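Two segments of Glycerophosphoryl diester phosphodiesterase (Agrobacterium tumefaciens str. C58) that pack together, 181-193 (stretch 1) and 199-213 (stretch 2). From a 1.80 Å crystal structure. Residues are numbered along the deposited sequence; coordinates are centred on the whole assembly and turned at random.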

# COMPACT_ATOMS: atom_id res chain seq x y z
N SER A 181 -10.20 -0.29 17.29
CA SER A 181 -10.11 -1.72 16.95
C SER A 181 -9.18 -2.00 15.78
O SER A 181 -9.48 -2.87 14.94
CB SER A 181 -11.49 -2.33 16.67
OG SER A 181 -12.35 -2.17 17.77
N ILE A 182 -8.05 -1.30 15.75
CA ILE A 182 -7.00 -1.48 14.74
C ILE A 182 -5.94 -2.37 15.41
O ILE A 182 -5.53 -2.09 16.54
CB ILE A 182 -6.42 -0.09 14.26
CG1 ILE A 182 -7.54 0.72 13.54
CG2 ILE A 182 -5.23 -0.25 13.34
CD1 ILE A 182 -7.26 2.20 13.41
N HIS A 183 -5.50 -3.40 14.70
CA HIS A 183 -4.58 -4.39 15.24
C HIS A 183 -3.18 -4.31 14.67
O HIS A 183 -2.32 -5.09 15.10
CB HIS A 183 -5.15 -5.78 15.00
CG HIS A 183 -6.55 -5.92 15.50
ND1 HIS A 183 -6.87 -5.76 16.83
CD2 HIS A 183 -7.71 -6.13 14.85
CE1 HIS A 183 -8.17 -5.91 16.98
NE2 HIS A 183 -8.71 -6.12 15.79
N GLU A 184 -2.94 -3.36 13.76
CA GLU A 184 -1.65 -3.20 13.14
C GLU A 184 -1.46 -1.76 12.68
O GLU A 184 -2.42 -1.15 12.19
CB GLU A 184 -1.56 -4.10 11.90
CG GLU A 184 -0.23 -4.02 11.18
CD GLU A 184 -0.03 -5.04 10.06
OE1 GLU A 184 -0.82 -6.00 9.91
OE2 GLU A 184 0.94 -4.85 9.30
N ILE A 185 -0.26 -1.21 12.90
CA ILE A 185 0.11 0.10 12.35
C ILE A 185 1.31 -0.06 11.43
O ILE A 185 2.08 -1.03 11.55
CB ILE A 185 0.40 1.20 13.43
CG1 ILE A 185 1.69 0.91 14.19
CG2 ILE A 185 -0.78 1.31 14.38
CD1 ILE A 185 2.12 1.98 15.21
N GLY A 186 1.47 0.89 10.52
CA GLY A 186 2.66 0.95 9.67
C GLY A 186 3.24 2.34 9.82
O GLY A 186 2.50 3.31 9.70
N VAL A 187 4.52 2.43 10.14
CA VAL A 187 5.23 3.70 10.25
C VAL A 187 6.31 3.81 9.17
O VAL A 187 6.86 2.77 8.68
CB VAL A 187 5.87 3.90 11.70
CG1 VAL A 187 4.82 3.67 12.81
CG2 VAL A 187 7.10 2.99 11.94
N HIS A 188 6.67 5.06 8.80
CA HIS A 188 7.81 5.31 7.92
C HIS A 188 9.05 4.65 8.53
O HIS A 188 9.31 4.81 9.72
CB HIS A 188 8.06 6.81 7.80
CG HIS A 188 8.98 7.20 6.68
ND1 HIS A 188 10.31 6.85 6.62
CD2 HIS A 188 8.74 7.93 5.57
CE1 HIS A 188 10.85 7.33 5.51
NE2 HIS A 188 9.92 8.00 4.86
N ILE A 189 9.82 3.94 7.71
CA ILE A 189 11.01 3.23 8.20
C ILE A 189 11.96 4.14 8.97
O ILE A 189 12.57 3.72 9.95
CB ILE A 189 11.76 2.52 6.99
CG1 ILE A 189 12.90 1.61 7.47
CG2 ILE A 189 12.25 3.54 5.96
CD1 ILE A 189 12.51 0.62 8.50
N ASP A 190 12.10 5.39 8.53
CA ASP A 190 13.02 6.32 9.20
C ASP A 190 12.55 6.74 10.60
O ASP A 190 13.34 7.30 11.33
CB ASP A 190 13.29 7.57 8.35
CG ASP A 190 14.07 7.28 7.06
OD1 ASP A 190 14.73 6.21 6.96
OD2 ASP A 190 14.01 8.15 6.17
N THR A 191 11.28 6.48 10.95
CA THR A 191 10.75 6.70 12.29
C THR A 191 10.70 5.45 13.18
O THR A 191 10.34 5.52 14.36
CB THR A 191 9.37 7.38 12.24
OG1 THR A 191 8.37 6.46 11.76
CG2 THR A 191 9.42 8.65 11.37
N ALA A 192 11.08 4.31 12.65
CA ALA A 192 11.06 3.07 13.37
C ALA A 192 12.37 2.89 14.12
O ALA A 192 13.42 3.33 13.65
CB ALA A 192 10.88 1.87 12.39
N ASP A 193 12.28 2.18 15.23
CA ASP A 193 13.41 1.73 16.01
C ASP A 193 12.93 0.66 16.98
O ASP A 193 11.71 0.43 17.11
CB ASP A 193 14.09 2.91 16.69
CG ASP A 193 13.17 3.70 17.58
OD1 ASP A 193 12.43 3.11 18.38
OD2 ASP A 193 13.19 4.95 17.50
N GLN A 199 7.22 -1.03 22.14
CA GLN A 199 6.07 -0.39 22.75
C GLN A 199 4.76 -0.79 22.03
O GLN A 199 3.72 -1.09 22.68
CB GLN A 199 6.26 1.13 22.73
CG GLN A 199 5.20 1.82 23.55
CD GLN A 199 5.38 3.29 23.59
OE1 GLN A 199 6.40 3.82 23.16
NE2 GLN A 199 4.38 3.99 24.16
N VAL A 200 4.82 -0.80 20.70
CA VAL A 200 3.67 -1.15 19.86
C VAL A 200 3.29 -2.65 20.09
O VAL A 200 2.14 -2.99 20.35
CB VAL A 200 3.98 -0.84 18.38
CG1 VAL A 200 2.93 -1.41 17.48
CG2 VAL A 200 4.15 0.68 18.16
N GLN A 201 4.27 -3.53 20.04
CA GLN A 201 3.98 -4.96 20.27
C GLN A 201 3.52 -5.30 21.68
O GLN A 201 2.71 -6.20 21.87
CB GLN A 201 5.18 -5.79 19.81
CG GLN A 201 5.37 -5.71 18.33
CD GLN A 201 6.46 -6.60 17.83
OE1 GLN A 201 7.34 -7.02 18.59
NE2 GLN A 201 6.45 -6.86 16.54
N ALA A 202 4.01 -4.56 22.67
CA ALA A 202 3.64 -4.77 24.07
C ALA A 202 2.16 -4.43 24.28
O ALA A 202 1.53 -4.98 25.17
CB ALA A 202 4.51 -3.91 25.01
N ALA A 203 1.62 -3.56 23.41
CA ALA A 203 0.19 -3.22 23.41
C ALA A 203 -0.69 -4.20 22.62
O ALA A 203 -1.93 -4.01 22.49
CB ALA A 203 0.02 -1.75 22.87
N GLY A 204 -0.08 -5.24 22.09
CA GLY A 204 -0.81 -6.24 21.34
C GLY A 204 -0.96 -5.99 19.85
O GLY A 204 -1.61 -6.79 19.16
N LEU A 205 -0.32 -4.93 19.35
CA LEU A 205 -0.45 -4.52 17.97
C LEU A 205 0.66 -5.04 17.11
O LEU A 205 1.81 -5.17 17.58
CB LEU A 205 -0.40 -2.99 17.89
CG LEU A 205 -1.45 -2.15 18.63
CD1 LEU A 205 -1.10 -0.69 18.48
CD2 LEU A 205 -2.87 -2.46 18.15
N ASP A 206 0.36 -5.33 15.84
CA ASP A 206 1.42 -5.73 14.92
C ASP A 206 2.13 -4.46 14.43
O ASP A 206 1.56 -3.38 14.42
CB ASP A 206 0.90 -6.49 13.70
CG ASP A 206 0.56 -7.94 14.01
OD1 ASP A 206 0.96 -8.45 15.06
OD2 ASP A 206 -0.13 -8.56 13.17
N PHE A 207 3.39 -4.62 14.02
CA PHE A 207 4.24 -3.49 13.67
C PHE A 207 4.95 -3.71 12.35
O PHE A 207 5.74 -4.64 12.21
CB PHE A 207 5.32 -3.25 14.78
CG PHE A 207 6.22 -2.04 14.51
CD1 PHE A 207 5.80 -0.74 14.85
CD2 PHE A 207 7.46 -2.19 13.94
CE1 PHE A 207 6.60 0.36 14.62
CE2 PHE A 207 8.29 -1.08 13.70
CZ PHE A 207 7.84 0.19 14.01
N GLY A 208 4.72 -2.81 11.41
CA GLY A 208 5.41 -2.82 10.15
C GLY A 208 5.80 -1.44 9.65
O GLY A 208 5.55 -0.43 10.32
N CYS A 209 6.42 -1.40 8.48
CA CYS A 209 6.96 -0.15 7.96
C CYS A 209 6.65 0.10 6.49
O CYS A 209 6.14 -0.76 5.75
CB CYS A 209 8.49 -0.07 8.20
SG CYS A 209 8.97 -0.31 9.91
N TRP A 210 6.92 1.33 6.08
CA TRP A 210 6.78 1.75 4.69
C TRP A 210 7.90 2.75 4.35
O TRP A 210 8.66 3.20 5.24
CB TRP A 210 5.38 2.31 4.38
CG TRP A 210 4.84 3.29 5.37
CD1 TRP A 210 4.18 3.00 6.49
CD2 TRP A 210 4.92 4.73 5.29
NE1 TRP A 210 3.84 4.17 7.16
CE2 TRP A 210 4.27 5.24 6.43
CE3 TRP A 210 5.46 5.63 4.36
CZ2 TRP A 210 4.20 6.60 6.68
CZ3 TRP A 210 5.36 6.97 4.61
CH2 TRP A 210 4.73 7.45 5.75
N ALA A 211 8.07 2.96 3.07
CA ALA A 211 9.09 3.85 2.49
C ALA A 211 10.52 3.33 2.61
O ALA A 211 11.45 4.11 2.67
CB ALA A 211 8.98 5.33 3.03
N ALA A 212 10.67 1.99 2.62
CA ALA A 212 11.99 1.35 2.76
C ALA A 212 12.56 1.12 1.36
O ALA A 212 12.46 0.04 0.81
CB ALA A 212 11.87 0.06 3.48
N HIS A 213 13.15 2.17 0.80
CA HIS A 213 13.57 2.16 -0.61
C HIS A 213 15.08 1.95 -0.85
O HIS A 213 15.46 1.54 -1.96
CB HIS A 213 13.13 3.45 -1.27
CG HIS A 213 11.68 3.75 -1.11
ND1 HIS A 213 10.69 2.78 -1.22
CD2 HIS A 213 11.04 4.90 -0.84
CE1 HIS A 213 9.51 3.34 -1.05
NE2 HIS A 213 9.69 4.63 -0.80
O HOH W 1 -4.62 -5.84 18.59
O HOH W 2 -2.65 -7.42 16.65

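Strands 184-188 and 206-210 run parallel, and three side chains, W210, I185 and H188, anchor the packing around their backbone ladder. W210 covers the most surface. Its backbone is held at both ends, W210 N donating to V187 O (3.0 Å) and W210 O accepting from I189 N (2.8 Å), while chi1 near +46° (p) folds the indole back across stretch 1. There W210 NE1 donates to G186 O (3.0 Å), a bond in the plane of the ring. The space is open because G186 has no side chain: an ideal CB would lie 3.5 Å from W210 CD1. H188, on the same side of the sheet, sets CB over the six-membered ring of W210, 4.0 Å from its centroid, and turns its imidazole edge toward that face, the planes at 64°. A211 CB in turn sits over the imidazole, 3.6 Å from the ring centroid. H188 ND1 accepts from D190 N (3.0 Å), which ties the ring to the turn that follows. On the opposite side of the sheet, I185 reaches V200 of the helix (CD1 to CG2, 3.8 Å), and V187 CG2 meets F207 CZ at 3.6 Å. The I185 backbone alternates between neighbours as parallel pairing requires: I185 N donates to D206 O and I185 O accepts from G208 N, both at 3.2 Å.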